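Long-range contacts in SorB (Sorangium cellulosum, PDB 6B2V), which is a polyketide synthase whose module-nine pyran synthase domain, the part described here, forms an oxygen-containing ring in the growing chain of the antibiotic sorangicin: residues Gln26-Leu30 against Asp200-Leu204; Met70-Ala75 against Leu103-Leu107. One frame throughout, in Å; residues are numbered along the deposited sequence.

Overall arrangement
The two contacts meet at helix 64-77 of a double hotdog domain and illustrate how one half is built and how it joins the other. Contact 2 lies wholly within the N-terminal hotdog, where helix 64-77 rests on strand 101-110. Contact 1 joins that hotdog to the C-terminal one, bringing the loop before strand 33-35 to the loop before helix 207-225. Along the chain contact 2 is nested inside the span closed by contact 1. Their centres are about 13 Å apart, and they touch: His28 packs on Ala73, so helix 64-77 links the core of one hotdog to the junction between both.

Contact 1 of 2, residues Gln26-Leu30 against Asp200-Leu204; sequences QRHPL and DEAFL
Arg27 and Asp200 form a salt bridge between the two halves of a double hotdog fold, joining the N-terminal loop to a type I beta turn running from Asp200 to Phe203. The guanidinium meets the carboxylate end-on: NH1 of Arg27 donates to OD2 of Asp200 over 2.8 Å, meeting the syn lone pair of that oxygen, while NH2 of Arg27 lies 2.7 Å from OD1 of Asp200. The planes differ by only 26°. A bend at chi3 (80°) turns the arginine tip toward the acid. OD1 is gripped twice, since it also accepts from the backbone N of Ala202 in an Asx turn, so a backbone N-H of the turn helps to hold the carboxylate in place for the arginine.

Apolar contacts lie beside this charged pair. CB of Ala202 sits over one face of the guanidinium and touches Pro29 CD at 3.7 Å. Pro29 points toward the turn and sets its CG over a face of the Phe203 ring, a CH-pi contact of 4.0 Å to the centroid. At the edge of the same ring comes Leu30, whose CG is 3.9 Å from Phe203 CE1.

His28 is buried and held from two sides: its ND1 accepts from the N of Leu30, and its NE2 bonds Glu69 of helix 64-77, which also receives the N of Leu204. The imidazole and phenyl planes are nearly perpendicular (89°), but the pair is neither a stack nor an edge-to-face contact; His28 CE1 lies 4.0 Å from Phe203 CD1. A water molecule lies between the two segments, 2.7 Å from the carbonyl O of Ala202, with OE1 of Gln26 also close by.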
ATOM      1  N   GLN A  26       0.308  -8.140 -21.555  1.00 30.00           N
ATOM      2  CA  GLN A  26      -0.349  -6.935 -21.036  1.00 30.00           C
ATOM      3  C   GLN A  26       0.658  -5.990 -20.432  1.00 30.00           C
ATOM      4  O   GLN A  26       1.352  -6.381 -19.557  1.00 30.00           O
ATOM      5  CB  GLN A  26      -1.367  -7.299 -19.954  1.00 30.00           C
ATOM      6  CG  GLN A  26      -1.970  -6.076 -19.286  1.00 30.00           C
ATOM      7  CD  GLN A  26      -2.369  -6.284 -17.813  1.00 30.00           C
ATOM      8  OE1 GLN A  26      -2.091  -5.431 -16.947  1.00 30.00           O
ATOM      9  NE2 GLN A  26      -3.030  -7.412 -17.530  1.00 30.00           N
ATOM     10  N   ARG A  27       0.778  -4.779 -20.939  1.00 31.02           N
ATOM     11  CA  ARG A  27       1.732  -3.845 -20.397  1.00 35.29           C
ATOM     12  C   ARG A  27       1.462  -3.404 -18.955  1.00 35.34           C
ATOM     13  O   ARG A  27       0.374  -3.102 -18.629  1.00 33.93           O
ATOM     14  CB  ARG A  27       1.721  -2.617 -21.303  1.00 36.85           C
ATOM     15  CG  ARG A  27       2.555  -1.447 -20.846  1.00 40.10           C
ATOM     16  CD  ARG A  27       2.236  -0.153 -21.592  1.00 40.71           C
ATOM     17  NE  ARG A  27       1.049   0.566 -21.145  1.00 45.22           N
ATOM     18  CZ  ARG A  27       0.966   1.340 -20.064  1.00 41.83           C
ATOM     19  NH1 ARG A  27       1.975   1.469 -19.232  1.00 38.93           N
ATOM     20  NH2 ARG A  27      -0.157   1.975 -19.819  1.00 37.80           N
ATOM     21  N   HIS A  28       2.473  -3.403 -18.114  1.00 29.17           N
ATOM     22  CA  HIS A  28       2.322  -2.885 -16.781  1.00 26.12           C
ATOM     23  C   HIS A  28       3.613  -2.214 -16.402  1.00 25.28           C
ATOM     24  O   HIS A  28       4.636  -2.767 -16.618  1.00 25.41           O
ATOM     25  CB  HIS A  28       1.952  -3.992 -15.837  1.00 24.33           C
ATOM     26  CG  HIS A  28       1.569  -3.506 -14.485  1.00 22.09           C
ATOM     27  ND1 HIS A  28       2.494  -3.159 -13.543  1.00 18.89           N
ATOM     28  CD2 HIS A  28       0.366  -3.303 -13.917  1.00 19.66           C
ATOM     29  CE1 HIS A  28       1.884  -2.743 -12.459  1.00 18.72           C
ATOM     30  NE2 HIS A  28       0.591  -2.830 -12.658  1.00 19.84           N
ATOM     31  N   PRO A  29       3.579  -1.083 -15.739  1.00 21.25           N
ATOM     32  CA  PRO A  29       4.807  -0.366 -15.413  1.00 21.45           C
ATOM     33  C   PRO A  29       5.778  -1.149 -14.528  1.00 19.74           C
ATOM     34  O   PRO A  29       6.919  -0.853 -14.496  1.00 21.53           O
ATOM     35  CB  PRO A  29       4.312   0.852 -14.660  1.00 26.52           C
ATOM     36  CG  PRO A  29       2.953   1.063 -15.198  1.00 25.38           C
ATOM     37  CD  PRO A  29       2.394  -0.280 -15.403  1.00 21.95           C
ATOM     38  N   LEU A  30       5.250  -2.072 -13.768  1.00 20.77           N
ATOM     39  CA  LEU A  30       6.089  -2.822 -12.840  1.00 19.20           C
ATOM     40  C   LEU A  30       6.426  -4.248 -13.222  1.00 19.18           C
ATOM     41  O   LEU A  30       7.114  -4.900 -12.521  1.00 21.34           O
ATOM     42  CB  LEU A  30       5.516  -2.766 -11.420  1.00 18.86           C
ATOM     43  CG  LEU A  30       5.047  -1.412 -10.906  1.00 17.16           C
ATOM     44  CD1 LEU A  30       4.375  -1.615  -9.577  1.00 17.03           C
ATOM     45  CD2 LEU A  30       6.172  -0.412 -10.776  1.00 18.81           C
ATOM     46  N   ASP A 200      -1.163   6.237 -14.853  1.00 34.72           N
ATOM     47  CA  ASP A 200      -1.028   5.288 -15.892  1.00 31.19           C
ATOM     48  C   ASP A 200      -2.191   4.398 -15.512  1.00 27.47           C
ATOM     49  O   ASP A 200      -2.235   3.820 -14.448  1.00 22.05           O
ATOM     50  CB  ASP A 200       0.268   4.557 -15.752  1.00 30.09           C
ATOM     51  CG  ASP A 200       0.499   3.588 -16.849  1.00 31.76           C
ATOM     52  OD1 ASP A 200      -0.445   3.011 -17.325  1.00 29.45           O
ATOM     53  OD2 ASP A 200       1.656   3.418 -17.184  1.00 32.06           O
ATOM     54  N   GLU A 201      -3.097   4.171 -16.445  1.00 27.29           N
ATOM     55  CA  GLU A 201      -4.274   3.338 -16.201  1.00 27.04           C
ATOM     56  C   GLU A 201      -3.979   1.851 -16.141  1.00 25.22           C
ATOM     57  O   GLU A 201      -4.809   1.060 -15.891  1.00 23.70           O
ATOM     58  CB  GLU A 201      -5.470   3.691 -17.103  1.00 31.61           C
ATOM     59  CG  GLU A 201      -5.938   5.114 -16.840  1.00 31.16           C
ATOM     60  CD  GLU A 201      -7.079   5.543 -17.734  1.00 32.62           C
ATOM     61  OE1 GLU A 201      -6.984   6.687 -18.228  1.00 38.11           O
ATOM     62  OE2 GLU A 201      -7.982   4.753 -17.918  1.00 26.49           O
ATOM     63  N   ALA A 202      -2.731   1.499 -16.406  1.00 19.26           N
ATOM     64  CA  ALA A 202      -2.301   0.118 -16.263  1.00 21.09           C
ATOM     65  C   ALA A 202      -2.266  -0.326 -14.798  1.00 20.15           C
ATOM     66  O   ALA A 202      -2.442  -1.478 -14.461  1.00 19.80           O
ATOM     67  CB  ALA A 202      -0.968  -0.110 -16.912  1.00 22.91           C
ATOM     68  N   PHE A 203      -2.036   0.638 -13.935  1.00 24.40           N
ATOM     69  CA  PHE A 203      -2.020   0.354 -12.514  1.00 19.20           C
ATOM     70  C   PHE A 203      -3.418   0.057 -11.964  1.00 20.32           C
ATOM     71  O   PHE A 203      -4.327   0.724 -12.355  1.00 23.33           O
ATOM     72  CB  PHE A 203      -1.543   1.576 -11.733  1.00 17.57           C
ATOM     73  CG  PHE A 203      -0.068   1.848 -11.767  1.00 17.02           C
ATOM     74  CD1 PHE A 203       0.847   0.951 -11.304  1.00 20.03           C
ATOM     75  CD2 PHE A 203       0.391   3.060 -12.159  1.00 19.91           C
ATOM     76  CE1 PHE A 203       2.181   1.248 -11.289  1.00 30.07           C
ATOM     77  CE2 PHE A 203       1.715   3.363 -12.167  1.00 27.65           C
ATOM     78  CZ  PHE A 203       2.614   2.448 -11.725  1.00 32.26           C
ATOM     79  N   LEU A 204      -3.596  -0.960 -11.145  1.00 15.06           N
ATOM     80  CA  LEU A 204      -4.852  -1.134 -10.462  1.00 16.75           C
ATOM     81  C   LEU A 204      -4.761  -0.151  -9.284  1.00 20.44           C
ATOM     82  O   LEU A 204      -5.557   0.753  -9.167  1.00 19.23           O
ATOM     83  CB  LEU A 204      -5.069  -2.528  -9.994  1.00 16.42           C
ATOM     84  CG  LEU A 204      -6.332  -2.771  -9.185  1.00 21.25           C
ATOM     85  CD1 LEU A 204      -7.565  -2.139  -9.785  1.00 29.14           C
ATOM     86  CD2 LEU A 204      -6.554  -4.241  -8.993  1.00 24.89           C
TER
HETATM   87  O   HOH W   1      -3.278  -3.596 -15.830  1.00 35.35           O

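Contact 2 of 2, residues Met70-Ala75 against Leu103-Leu107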
ATOM      1  N   MET A  70       2.986  -4.780  -7.785  1.00 14.38           N
ATOM      2  CA  MET A  70       3.818  -5.605  -8.627  1.00 16.53           C
ATOM      3  C   MET A  70       3.463  -7.084  -8.487  1.00 15.74           C
ATOM      4  O   MET A  70       3.337  -7.762  -9.460  1.00 18.00           O
ATOM      5  CB  MET A  70       5.302  -5.374  -8.315  1.00 16.36           C
ATOM      6  CG  MET A  70       6.224  -6.148  -9.234  1.00 17.54           C
ATOM      7  SD  MET A  70       7.942  -5.845  -8.729  1.00 19.57           S
ATOM      8  CE  MET A  70       8.826  -6.678 -10.048  1.00 17.69           C
ATOM      9  N   ALA A  71       3.297  -7.538  -7.264  1.00 13.63           N
ATOM     10  CA  ALA A  71       2.940  -8.904  -7.052  1.00 14.25           C
ATOM     11  C   ALA A  71       1.583  -9.245  -7.667  1.00 18.37           C
ATOM     12  O   ALA A  71       1.447 -10.234  -8.277  1.00 17.77           O
ATOM     13  CB  ALA A  71       2.921  -9.212  -5.586  1.00 16.44           C
ATOM     14  N   ARG A  72       0.613  -8.380  -7.475  1.00 15.48           N
ATOM     15  CA  ARG A  72      -0.692  -8.572  -8.062  1.00 19.36           C
ATOM     16  C   ARG A  72      -0.618  -8.559  -9.580  1.00 20.99           C
ATOM     17  O   ARG A  72      -1.212  -9.371 -10.214  1.00 20.20           O
ATOM     18  CB  ARG A  72      -1.648  -7.465  -7.607  1.00 17.10           C
ATOM     19  CG  ARG A  72      -3.087  -7.555  -8.124  1.00 21.31           C
ATOM     20  CD  ARG A  72      -3.706  -6.155  -8.272  1.00 22.44           C
ATOM     21  NE  ARG A  72      -3.069  -5.307  -9.249  1.00 19.66           N
ATOM     22  CZ  ARG A  72      -3.131  -5.475 -10.550  1.00 21.66           C
ATOM     23  NH1 ARG A  72      -3.827  -6.458 -11.051  1.00 26.04           N
ATOM     24  NH2 ARG A  72      -2.524  -4.659 -11.344  1.00 21.66           N
ATOM     25  N   ALA A  73       0.114  -7.610 -10.139  1.00 18.09           N
ATOM     26  CA  ALA A  73       0.246  -7.520 -11.572  1.00 18.03           C
ATOM     27  C   ALA A  73       0.916  -8.769 -12.136  1.00 20.16           C
ATOM     28  O   ALA A  73       0.548  -9.235 -13.172  1.00 22.69           O
ATOM     29  CB  ALA A  73       0.988  -6.285 -11.947  1.00 19.53           C
ATOM     30  N   ALA A  74       1.907  -9.288 -11.445  1.00 19.52           N
ATOM     31  CA  ALA A  74       2.579 -10.496 -11.907  1.00 20.60           C
ATOM     32  C   ALA A  74       1.638 -11.694 -11.901  1.00 22.21           C
ATOM     33  O   ALA A  74       1.670 -12.501 -12.774  1.00 22.49           O
ATOM     34  CB  ALA A  74       3.833 -10.774 -11.098  1.00 20.46           C
ATOM     35  N   ALA A  75       0.839 -11.806 -10.870  1.00 20.29           N
ATOM     36  CA  ALA A  75      -0.125 -12.858 -10.792  1.00 19.80           C
ATOM     37  C   ALA A  75      -1.165 -12.722 -11.908  1.00 23.58           C
ATOM     38  O   ALA A  75      -1.576 -13.709 -12.445  1.00 24.80           O
ATOM     39  CB  ALA A  75      -0.784 -12.883  -9.435  1.00 19.00           C
ATOM     40  N   LEU A 103      14.262  -5.801 -10.748  1.00 18.30           N
ATOM     41  CA  LEU A 103      13.494  -6.336  -9.644  1.00 18.90           C
ATOM     42  C   LEU A 103      12.782  -7.564 -10.162  1.00 16.81           C
ATOM     43  O   LEU A 103      12.230  -7.511 -11.215  1.00 18.10           O
ATOM     44  CB  LEU A 103      12.489  -5.312  -9.144  1.00 19.09           C
ATOM     45  CG  LEU A 103      11.985  -5.426  -7.741  1.00 20.91           C
ATOM     46  CD1 LEU A 103      13.077  -5.465  -6.731  1.00 17.23           C
ATOM     47  CD2 LEU A 103      11.094  -4.249  -7.456  1.00 18.43           C
ATOM     48  N   ARG A 104      12.816  -8.625  -9.389  1.00 16.93           N
ATOM     49  CA  ARG A 104      12.195  -9.875  -9.760  1.00 19.21           C
ATOM     50  C   ARG A 104      11.198 -10.318  -8.735  1.00 18.35           C
ATOM     51  O   ARG A 104      11.407 -10.093  -7.611  1.00 18.10           O
ATOM     52  CB  ARG A 104      13.263 -10.952  -9.932  1.00 20.05           C
ATOM     53  CG  ARG A 104      12.738 -12.273 -10.420  1.00 22.99           C
ATOM     54  CD  ARG A 104      13.802 -13.349 -10.469  1.00 24.32           C
ATOM     55  NE  ARG A 104      14.981 -12.966 -11.226  1.00 26.47           N
ATOM     56  CZ  ARG A 104      16.131 -13.620 -11.134  1.00 32.69           C
ATOM     57  NH1 ARG A 104      16.241 -14.626 -10.308  1.00 28.05           N
ATOM     58  NH2 ARG A 104      17.176 -13.261 -11.830  1.00 32.49           N
ATOM     59  N   VAL A 105      10.086 -10.873  -9.183  1.00 17.84           N
ATOM     60  CA  VAL A 105       9.099 -11.388  -8.287  1.00 18.15           C
ATOM     61  C   VAL A 105       8.853 -12.828  -8.660  1.00 19.00           C
ATOM     62  O   VAL A 105       8.579 -13.107  -9.769  1.00 20.84           O
ATOM     63  CB  VAL A 105       7.802 -10.548  -8.299  1.00 18.52           C
ATOM     64  CG1 VAL A 105       7.219 -10.445  -9.666  1.00 20.43           C
ATOM     65  CG2 VAL A 105       6.785 -11.108  -7.353  1.00 18.74           C
ATOM     66  N   VAL A 106       8.951 -13.707  -7.692  1.00 18.38           N
ATOM     67  CA  VAL A 106       8.754 -15.126  -7.881  1.00 20.92           C
ATOM     68  C   VAL A 106       7.478 -15.585  -7.183  1.00 19.61           C
ATOM     69  O   VAL A 106       7.261 -15.284  -6.064  1.00 18.11           O
ATOM     70  CB  VAL A 106       9.953 -15.900  -7.300  1.00 22.36           C
ATOM     71  CG1 VAL A 106       9.786 -17.400  -7.452  1.00 25.50           C
ATOM     72  CG2 VAL A 106      11.206 -15.483  -7.983  1.00 22.69           C
ATOM     73  N   LEU A 107       6.658 -16.333  -7.894  1.00 20.30           N
ATOM     74  CA  LEU A 107       5.421 -16.848  -7.382  1.00 21.13           C
ATOM     75  C   LEU A 107       5.525 -18.340  -7.217  1.00 24.66           C
ATOM     76  O   LEU A 107       5.946 -18.967  -8.098  1.00 28.05           O
ATOM     77  CB  LEU A 107       4.315 -16.577  -8.371  1.00 22.60           C
ATOM     78  CG  LEU A 107       4.111 -15.132  -8.805  1.00 22.42           C
ATOM     79  CD1 LEU A 107       2.975 -15.046  -9.818  1.00 22.28           C
ATOM     80  CD2 LEU A 107       3.788 -14.301  -7.586  1.00 20.25           C
TER
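Met70 extends from helix 64-77 across the side chain of Leu103, its sulfur SD 3.8 Å from CD2 of Leu103. The thioether is fully stretched: CG lies opposite the backbone N (chi1 -176°) and the later torsions stay extended, carrying the terminal methyl as far as the strand backbone, where CE of Met70 comes within 3.7 Å of the carbonyl O of Leu103. The same methyl also reaches CG1 of Val105, at 4.1 Å.

One helical turn further on, Ala74 presses its small CB against CG1 of Val105 at 3.7 Å. The other branch of the valine, CG2, is directed to the backbone of Ala71, 4.4 Å from its CA. The small side chains of Ala71, Ala74 and Ala75 are consistent with the close approach, the segment axes passing 9.2 Å apart at a crossing angle of -59°. Farther along, Leu107 lays CD1 alongside the helix backbone, 3.9 Å from CA of Ala75. No hydrogen bond spans the interface, so the fit is one of apolar surfaces.

Helix 64-77 is the sausage of the N-terminal hotdog and the curved antiparallel sheet its bun, with Leu103, Val105 and Leu107 facing the helix from the strand. Strand 101-110 is flanked by strands 41-48 and 113-120; Phe44 of the former touches Ala74 and Val105, Tyr116 of the latter touches Ala71 and Leu107, and Leu130 of strand 123-132 packs on Ala75 and Leu107.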